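Local atomic coordinates of CalG4 (Micromonospora echinospora, PDB entry 3IA7), a protein that is a two-domain member of the GT-B fold class, related to the erythromycin biosynthesis protein CIII family, with one parallel-sheet domain facing another across a cleft. Residues Leu238-Asn243 against Gly268-Pro273; Phe248-Ala253 against Ala274-Leu279; Val264-Gly269 against Gln287-His292. One frame throughout, in Å; residues are numbered along the deposited sequence. Where two conformers were deposited one is given.

Contact 1. Residues Leu238-Asn243 against Gly268-Pro273; sequences LGNQFN and GGFLDP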
loop_
_atom_site.group_PDB
_atom_site.type_symbol
_atom_site.label_atom_id
_atom_site.label_comp_id
_atom_site.label_asym_id
_atom_site.label_seq_id
_atom_site.Cartn_x
_atom_site.Cartn_y
_atom_site.Cartn_z
ATOM N N LEU A 238 9.259 12.632 10.632
ATOM C CA LEU A 238 9.689 12.094 11.928
ATOM C C LEU A 238 8.713 11.056 12.459
ATOM O O LEU A 238 8.748 10.703 13.639
ATOM C CB LEU A 238 9.815 13.218 12.969
ATOM C CG LEU A 238 10.870 14.322 12.747
ATOM C CD1 LEU A 238 10.906 15.248 14.004
ATOM C CD2 LEU A 238 12.236 13.723 12.469
ATOM N N GLY A 239 7.830 10.596 11.585
ATOM C CA GLY A 239 6.742 9.697 11.938
ATOM C C GLY A 239 5.544 10.433 12.540
ATOM O O GLY A 239 5.448 11.672 12.520
ATOM N N ASN A 240 4.620 9.653 13.079
ATOM C CA ASN A 240 3.417 10.186 13.690
ATOM C C ASN A 240 3.723 10.498 15.156
ATOM O O ASN A 240 3.322 9.749 16.062
ATOM C CB ASN A 240 2.298 9.156 13.571
ATOM C CG ASN A 240 0.925 9.766 13.653
ATOM O OD1 ASN A 240 0.670 10.850 13.130
ATOM N ND2 ASN A 240 0.018 9.054 14.295
ATOM N N GLN A 241 4.477 11.582 15.361
ATOM C CA GLN A 241 5.067 11.910 16.651
ATOM C C GLN A 241 3.991 12.356 17.614
ATOM O O GLN A 241 3.287 13.336 17.335
ATOM C CB GLN A 241 6.109 13.030 16.507
ATOM C CG GLN A 241 7.450 12.610 15.888
ATOM C CD GLN A 241 8.408 11.965 16.891
ATOM O OE1 GLN A 241 8.458 12.342 18.070
ATOM N NE2 GLN A 241 9.181 10.995 16.417
ATOM N N PHE A 242 3.881 11.652 18.744
ATOM C CA PHE A 242 3.015 12.077 19.857
ATOM C C PHE A 242 3.522 13.414 20.423
ATOM O O PHE A 242 2.773 14.161 21.061
ATOM C CB PHE A 242 2.973 11.017 20.970
ATOM C CG PHE A 242 2.594 9.631 20.494
ATOM C CD1 PHE A 242 3.534 8.811 19.855
ATOM C CD2 PHE A 242 1.307 9.135 20.708
ATOM C CE1 PHE A 242 3.190 7.521 19.420
ATOM C CE2 PHE A 242 0.953 7.847 20.281
ATOM C CZ PHE A 242 1.899 7.040 19.631
ATOM N N ASN A 243 4.802 13.690 20.171
ATOM C CA ASN A 243 5.472 14.915 20.611
ATOM C C ASN A 243 5.560 15.983 19.514
ATOM O O ASN A 243 5.726 15.680 18.332
ATOM C CB ASN A 243 6.863 14.598 21.192
ATOM C CG ASN A 243 6.807 13.576 22.337
ATOM O OD1 ASN A 243 6.772 13.941 23.517
ATOM N ND2 ASN A 243 6.786 12.293 21.983
ATOM N N GLY A 268 2.842 14.449 10.673
ATOM C CA GLY A 268 2.034 13.520 11.461
ATOM C C GLY A 268 0.722 14.108 11.968
ATOM O O GLY A 268 0.443 15.287 11.771
ATOM N N GLY A 269 -0.075 13.291 12.645
ATOM C CA GLY A 269 -1.456 13.634 12.894
ATOM C C GLY A 269 -1.663 14.366 14.182
ATOM O O GLY A 269 -2.808 14.634 14.561
ATOM N N PHE A 270 -0.563 14.679 14.874
ATOM C CA PHE A 270 -0.635 15.292 16.203
ATOM C C PHE A 270 -0.124 16.738 16.206
ATOM O O PHE A 270 -0.167 17.406 17.238
ATOM C CB PHE A 270 0.148 14.447 17.219
ATOM C CG PHE A 270 -0.440 13.085 17.453
ATOM C CD1 PHE A 270 -1.726 12.940 17.979
ATOM C CD2 PHE A 270 0.283 11.948 17.132
ATOM C CE1 PHE A 270 -2.276 11.678 18.193
ATOM C CE2 PHE A 270 -0.244 10.688 17.333
ATOM C CZ PHE A 270 -1.535 10.542 17.863
ATOM N N LEU A 271 0.341 17.218 15.053
ATOM C CA LEU A 271 0.859 18.589 14.937
ATOM C C LEU A 271 0.066 19.369 13.889
ATOM O O LEU A 271 -0.070 18.915 12.748
ATOM C CB LEU A 271 2.370 18.571 14.590
ATOM C CG LEU A 271 3.247 19.804 14.841
ATOM C CD1 LEU A 271 3.137 20.280 16.328
ATOM C CD2 LEU A 271 4.709 19.554 14.473
ATOM N N ASP A 272 -0.472 20.522 14.287
ATOM C CA ASP A 272 -1.138 21.462 13.380
ATOM C C ASP A 272 -0.065 22.164 12.531
ATOM O O ASP A 272 0.834 22.796 13.087
ATOM C CB ASP A 272 -1.924 22.480 14.223
ATOM C CG ASP A 272 -2.720 23.504 13.384
ATOM O OD1 ASP A 272 -2.565 23.576 12.142
ATOM O OD2 ASP A 272 -3.505 24.272 14.001
ATOM N N PRO A 273 -0.130 22.037 11.186
ATOM C CA PRO A 273 0.877 22.725 10.355
ATOM C C PRO A 273 0.860 24.255 10.487
ATOM O O PRO A 273 1.854 24.906 10.184
ATOM C CB PRO A 273 0.569 22.239 8.922
ATOM C CG PRO A 273 -0.861 21.746 8.984
ATOM C CD PRO A 273 -1.071 21.245 10.373
HETATM O O HOH W 1 2.184 14.675 14.610
#

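Contact 2. Residues Phe248-Ala253 against Ala274-Leu279; sequences FFRACA and AVLGPL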
loop_
_atom_site.group_PDB
_atom_site.type_symbol
_atom_site.label_atom_id
_atom_site.label_comp_id
_atom_site.label_asym_id
_atom_site.label_seq_id
_atom_site.Cartn_x
_atom_site.Cartn_y
_atom_site.Cartn_z
ATOM N N PHE A 248 12.179 21.776 14.899
ATOM C CA PHE A 248 12.937 20.994 13.941
ATOM C C PHE A 248 12.409 21.262 12.515
ATOM O O PHE A 248 13.192 21.543 11.602
ATOM C CB PHE A 248 12.883 19.499 14.276
ATOM C CG PHE A 248 13.556 18.647 13.253
ATOM C CD1 PHE A 248 14.950 18.643 13.152
ATOM C CD2 PHE A 248 12.802 17.889 12.347
ATOM C CE1 PHE A 248 15.592 17.861 12.182
ATOM C CE2 PHE A 248 13.435 17.102 11.359
ATOM C CZ PHE A 248 14.851 17.101 11.290
ATOM N N PHE A 249 11.091 21.172 12.329
ATOM C CA PHE A 249 10.515 21.402 11.002
ATOM C C PHE A 249 10.791 22.847 10.511
ATOM O O PHE A 249 11.134 23.055 9.353
ATOM C CB PHE A 249 9.015 21.048 11.000
ATOM C CG PHE A 249 8.752 19.567 11.188
ATOM C CD1 PHE A 249 9.187 18.632 10.221
ATOM C CD2 PHE A 249 8.085 19.108 12.328
ATOM C CE1 PHE A 249 8.949 17.261 10.418
ATOM C CE2 PHE A 249 7.836 17.766 12.523
ATOM C CZ PHE A 249 8.270 16.844 11.569
ATOM N N ARG A 250 10.662 23.825 11.407
ATOM C CA ARG A 250 11.001 25.222 11.067
ATOM C C ARG A 250 12.475 25.357 10.646
ATOM O O ARG A 250 12.758 26.015 9.660
ATOM C CB ARG A 250 10.667 26.186 12.216
ATOM C CG ARG A 250 9.170 26.226 12.616
ATOM C CD ARG A 250 8.875 27.393 13.575
ATOM N NE ARG A 250 9.474 27.190 14.887
ATOM C CZ ARG A 250 8.787 26.937 16.004
ATOM N NH1 ARG A 250 7.453 26.859 15.982
ATOM N NH2 ARG A 250 9.440 26.770 17.152
ATOM N N ALA A 251 13.380 24.690 11.378
ATOM C CA ALA A 251 14.817 24.635 11.058
ATOM C C ALA A 251 15.076 24.028 9.698
ATOM O O ALA A 251 15.921 24.519 8.967
ATOM C CB ALA A 251 15.578 23.862 12.112
ATOM N N CYS A 252 14.334 22.954 9.370
ATOM C CA CYS A 252 14.419 22.291 8.049
ATOM C C CYS A 252 13.967 23.232 6.960
ATOM O O CYS A 252 14.622 23.325 5.918
ATOM C CB CYS A 252 13.573 20.986 8.011
ATOM S SG CYS A 252 14.330 19.639 8.915
ATOM N N ALA A 253 12.866 23.960 7.210
ATOM C CA ALA A 253 12.348 24.907 6.240
ATOM C C ALA A 253 13.372 26.002 6.017
ATOM O O ALA A 253 13.684 26.350 4.855
ATOM C CB ALA A 253 10.990 25.536 6.737
ATOM N N ALA A 274 -0.231 24.828 10.979
ATOM C CA ALA A 274 -0.272 26.270 11.232
ATOM C C ALA A 274 0.741 26.685 12.302
ATOM O O ALA A 274 1.231 27.812 12.292
ATOM C CB ALA A 274 -1.682 26.715 11.643
ATOM N N VAL A 275 1.038 25.768 13.220
ATOM C CA VAL A 275 2.018 25.976 14.299
ATOM C C VAL A 275 3.410 26.382 13.776
ATOM O O VAL A 275 4.096 27.209 14.382
ATOM C CB VAL A 275 2.082 24.713 15.220
ATOM C CG1 VAL A 275 3.497 24.118 15.306
ATOM C CG2 VAL A 275 1.485 24.983 16.578
ATOM N N LEU A 276 3.793 25.804 12.635
ATOM C CA LEU A 276 5.066 26.059 11.978
ATOM C C LEU A 276 5.219 27.498 11.551
ATOM O O LEU A 276 6.337 27.978 11.411
ATOM C CB LEU A 276 5.232 25.135 10.745
ATOM C CG LEU A 276 5.110 23.651 11.051
ATOM C CD1 LEU A 276 5.330 22.772 9.774
ATOM C CD2 LEU A 276 6.103 23.258 12.124
ATOM N N GLY A 277 4.095 28.188 11.354
ATOM C CA GLY A 277 4.125 29.561 10.836
ATOM C C GLY A 277 4.365 29.593 9.329
ATOM O O GLY A 277 4.383 28.522 8.679
ATOM N N PRO A 278 4.579 30.806 8.770
ATOM C CA PRO A 278 4.812 31.025 7.334
ATOM C C PRO A 278 6.001 30.187 6.852
ATOM O O PRO A 278 7.050 30.207 7.491
ATOM C CB PRO A 278 5.129 32.533 7.252
ATOM C CG PRO A 278 4.520 33.118 8.475
ATOM C CD PRO A 278 4.649 32.065 9.535
ATOM N N LEU A 279 5.810 29.413 5.780
ATOM C CA LEU A 279 6.873 28.594 5.191
ATOM C C LEU A 279 7.419 29.245 3.902
ATOM O O LEU A 279 6.693 29.963 3.229
ATOM C CB LEU A 279 6.338 27.190 4.894
ATOM C CG LEU A 279 5.938 26.389 6.135
ATOM C CD1 LEU A 279 5.383 25.001 5.746
ATOM C CD2 LEU A 279 7.136 26.239 7.073
#

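Contact 3. Residues Val264-Gly269 against Gln287-His292; sequences VMAIGG and QWIPFH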
loop_
_atom_site.group_PDB
_atom_site.type_symbol
_atom_site.label_atom_id
_atom_site.label_comp_id
_atom_site.label_asym_id
_atom_site.label_seq_id
_atom_site.Cartn_x
_atom_site.Cartn_y
_atom_site.Cartn_z
ATOM N N VAL A 264 9.360 18.518 1.122
ATOM C CA VAL A 264 8.054 18.045 1.598
ATOM C C VAL A 264 8.203 17.528 3.022
ATOM O O VAL A 264 9.002 16.614 3.262
ATOM C CB VAL A 264 7.468 16.930 0.702
ATOM C CG1 VAL A 264 6.104 16.467 1.263
ATOM C CG2 VAL A 264 7.394 17.383 -0.756
HETATM N N MSE A 265 7.480 18.155 3.948
HETATM C CA MSE A 265 7.587 17.773 5.349
HETATM C C MSE A 265 6.295 17.107 5.766
HETATM O O MSE A 265 5.216 17.703 5.654
HETATM C CB MSE A 265 7.942 18.961 6.253
HETATM C CG MSE A 265 9.026 19.884 5.631
HETATM SE SE MSE A 265 9.865 20.972 6.967
HETATM C CE MSE A 265 8.278 22.166 7.260
ATOM N N ALA A 266 6.396 15.858 6.224
ATOM C CA ALA A 266 5.252 15.104 6.781
ATOM C C ALA A 266 5.355 15.183 8.296
ATOM O O ALA A 266 6.310 14.643 8.899
ATOM C CB ALA A 266 5.299 13.658 6.341
ATOM N N ILE A 267 4.398 15.868 8.912
ATOM C CA ILE A 267 4.505 16.224 10.322
ATOM C C ILE A 267 3.625 15.363 11.249
ATOM O O ILE A 267 3.657 15.505 12.455
ATOM C CB ILE A 267 4.303 17.756 10.558
ATOM C CG1 ILE A 267 2.809 18.151 10.425
ATOM C CG2 ILE A 267 5.226 18.590 9.679
ATOM C CD1 ILE A 267 2.533 19.637 10.707
ATOM N N GLY A 268 2.842 14.449 10.673
ATOM C CA GLY A 268 2.034 13.520 11.461
ATOM C C GLY A 268 0.722 14.108 11.968
ATOM O O GLY A 268 0.443 15.287 11.771
ATOM N N GLY A 269 -0.075 13.291 12.645
ATOM C CA GLY A 269 -1.456 13.634 12.894
ATOM C C GLY A 269 -1.663 14.366 14.182
ATOM O O GLY A 269 -2.808 14.634 14.561
ATOM N N GLN A 287 0.177 17.033 7.419
ATOM C CA GLN A 287 0.093 15.976 8.415
ATOM C C GLN A 287 0.370 14.606 7.794
ATOM O O GLN A 287 1.119 13.830 8.373
ATOM C CB GLN A 287 -1.244 15.978 9.133
ATOM C CG GLN A 287 -1.427 17.195 10.083
ATOM C CD GLN A 287 -2.622 17.045 11.019
ATOM O OE1 GLN A 287 -3.603 16.370 10.696
ATOM N NE2 GLN A 287 -2.528 17.635 12.192
ATOM N N TRP A 288 -0.258 14.341 6.637
ATOM C CA TRP A 288 -0.032 13.156 5.825
ATOM C C TRP A 288 0.311 13.517 4.378
ATOM O O TRP A 288 -0.246 14.432 3.786
ATOM C CB TRP A 288 -1.264 12.258 5.812
ATOM C CG TRP A 288 -1.347 11.410 7.058
ATOM C CD1 TRP A 288 -0.691 10.222 7.283
ATOM C CD2 TRP A 288 -2.060 11.695 8.241
ATOM N NE1 TRP A 288 -0.978 9.741 8.535
ATOM C CE2 TRP A 288 -1.803 10.634 9.152
ATOM C CE3 TRP A 288 -2.966 12.703 8.620
ATOM C CZ2 TRP A 288 -2.395 10.574 10.397
ATOM C CZ3 TRP A 288 -3.486 12.657 9.821
ATOM C CH2 TRP A 288 -3.227 11.592 10.718
ATOM N N ILE A 289 1.176 12.712 3.796
ATOM C CA ILE A 289 1.542 12.839 2.391
ATOM C C ILE A 289 1.684 11.401 1.855
ATOM O O ILE A 289 1.971 10.495 2.639
ATOM C CB ILE A 289 2.826 13.721 2.249
ATOM C CG1 ILE A 289 3.109 14.053 0.783
ATOM C CG2 ILE A 289 4.068 13.035 2.842
ATOM C CD1 ILE A 289 1.948 14.670 0.102
ATOM N N PRO A 290 1.509 11.170 0.523
ATOM C CA PRO A 290 1.803 9.777 0.158
ATOM C C PRO A 290 3.310 9.598 0.012
ATOM O O PRO A 290 3.898 10.176 -0.919
ATOM C CB PRO A 290 1.040 9.582 -1.174
ATOM C CG PRO A 290 0.842 11.007 -1.748
ATOM C CD PRO A 290 1.176 12.006 -0.657
ATOM N N PHE A 291 3.942 8.855 0.945
ATOM C CA PHE A 291 5.407 8.775 0.964
ATOM C C PHE A 291 5.966 8.264 -0.358
ATOM O O PHE A 291 6.923 8.825 -0.840
ATOM C CB PHE A 291 6.026 7.937 2.116
ATOM C CG PHE A 291 6.027 8.611 3.456
ATOM C CD1 PHE A 291 5.775 9.969 3.589
ATOM C CD2 PHE A 291 6.285 7.870 4.605
ATOM C CE1 PHE A 291 5.767 10.579 4.844
ATOM C CE2 PHE A 291 6.285 8.481 5.878
ATOM C CZ PHE A 291 6.020 9.847 5.989
ATOM N N HIS A 292 5.354 7.227 -0.935
ATOM C CA HIS A 292 5.896 6.631 -2.160
ATOM C C HIS A 292 5.994 7.628 -3.322
ATOM O O HIS A 292 6.986 7.629 -4.044
ATOM C CB HIS A 292 5.129 5.388 -2.605
ATOM C CG HIS A 292 5.926 4.502 -3.516
ATOM N ND1 HIS A 292 7.280 4.282 -3.342
ATOM C CD2 HIS A 292 5.569 3.797 -4.614
ATOM C CE1 HIS A 292 7.716 3.470 -4.289
ATOM N NE2 HIS A 292 6.697 3.161 -5.074
#

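Contact 1. Residues Leu238-Asn243 against Gly268-Pro273
Phe270 and Asn240 join two loops that leave neighbouring strands of a Rossmann-like domain: loop 238-243 follows strand 233-237, and loop 268-273 follows strand 262-266. The Phe270 side chain begins against a backbone carbonyl, its CB lying 3.3 Å from Gln241 O. CG is a little farther from that oxygen; CD2 is again 3.3 Å from Gln241 O, and the carbonyl lies at the ring edge, near its plane. Next along the rim, CE2 meets the amide nitrogen ND2 of Asn240 at 3.5 Å, and the tip, CZ, is still 4.2 Å from Asn240 ND2. CE2 also lies over one face of Phe242, displaced toward its rim; the two rings are nearly parallel but barely overlap. A phenylalanine at 270 suits the place because its rim is long enough to meet Gln241 O, Asn240 ND2 and the Phe242 face in turn. Asn240, the centre of an inverse gamma turn, has CG anti to its backbone N (chi1 -157°), and its OD1 accepts a short, nearly straight hydrogen bond of 2.6 Å from Gly269 N. Gly268 takes a positive phi, easy for glycine, and a CB there would run into Gly239 O. A water links the two loops a second time, donating to Gln241 O at 3.2 Å and accepting from Phe270 N at 2.8 Å.

Contact 2. Residues Phe248-Ala253 against Ala274-Leu279
Arg250 and Leu276 mark the closest backbone approach, with CA atoms 6.1 Å apart; about one helical turn later Ala253 faces Leu279 at 6.7 Å between CA atoms. The first segment belongs to helix 246-256, the crossover helix of the beta-alpha-beta unit formed with strands 233-237 and 262-266, whereas 274-279 lies in the loop leading to strand 283-286. That loop starts with helical backbone angles and turns at Gly277, whose N bonds to Ala274 O; its phi of 78° comes readily to glycine, and a CB would collide with Pro278 CD. Leu276 reaches the helix through one methyl, CD2, which rests 3.8 Å from Phe249 CB. The Phe249 ring leads away from the loop toward Val236 and selenomethionine Met265 of the sheet, so a bulky aromatic fits beneath the helix. Arg250 suits the partly exposed edge because its methylenes can lie along the loop: CD passes 3.4 Å from Leu276 O, and CG lies near Leu276 CD2. The chain bends at chi3 (-69°), and beyond the bend Val275 O lies at the guanidinium edge, a long 3.7 Å from NH1. Ala253 points its CB at the loop, and Leu279 supplies the reach: CD2 comes to 3.9 Å from Ala253 CB.

Contact 3. Residues Val264-Gly269 against Gln287-His292
Trp288 lays one face of its indole against the backbone of Gly269, whose N stands about 4.0 Å above the ring plane, displaced toward the rim. The closest ring atom is CH2, 3.5 Å from Gly269 CA. Glycine fits here because a CB on this residue would come into collision with CH2. The indole is also part of the dimer contact: Trp224 of the second subunit meets it at a steep angle, and NE1 bonds to Pro222 O of that subunit. Phe291 behaves differently, turning its edge rather than a face to the strand. Ala266 CB lies in the ring plane, 3.5 Å from CE1, and the small methyl lets the ring approach the backbone closely, beside Leu235 and Ser237 of the next strand.

In the Rossmann-like sheet, strand 262-266 runs parallel to the outermost strand, 283-286; 264-269 holds the last residues of strand 262-266 and its exit, and 287-292 follows directly on strand 283-286. Their end-to-end directions are 125° apart, so 287-292 turns back past the strand, which brings Ile289 and Phe291 to Val264 and Ala266; it enters helix 291-295 behind Pro290 at the N-cap position. At the exit the backbones are linked by a weak hydrogen bond from Gly268 N to Gln287 O, 2.9 Å long but bent to 129°. The methylenes CB and CG of Gln287 each approach Gly268 O to 3.2 Å, and the extended chain carries the amide onward, where NE2 bonds to Leu271 O. A glutamine thus supplies both an aliphatic flank and a polar tip. Deeper in, Ile289 divides its branches: CG1, anti to the backbone N (chi1 -171°), reaches Val264 CG1 at 3.9 Å, while CG2 touches Ala266 CB at 3.8 Å. The Val264 and Ile289 side chains cross at about a right angle, methylene against methyl.

In the fold
All three contacts belong to the domain built on the six-stranded parallel sheet, and their segments interleave along the chain: 238-243, 248-253, 264-269 running into 268-273, then 274-279 and 287-292. Contacts 1 and 3 share Gly268 and Gly269, with centres about 9 Å apart; contact 2 lies about 13 Å from contact 1 and 14 Å from contact 3, centre to centre. Phe249 connects all three, its ring touching Leu238, Leu271 and Ile267. In contact 2, helix 246-256 lies over one face of the sheet, while contacts 1 and 3 lie where the strands end and their loops begin. The second subunit reaches contact 3 broadly and contact 1 at Asn240, linking this end of the domain to dimer assembly.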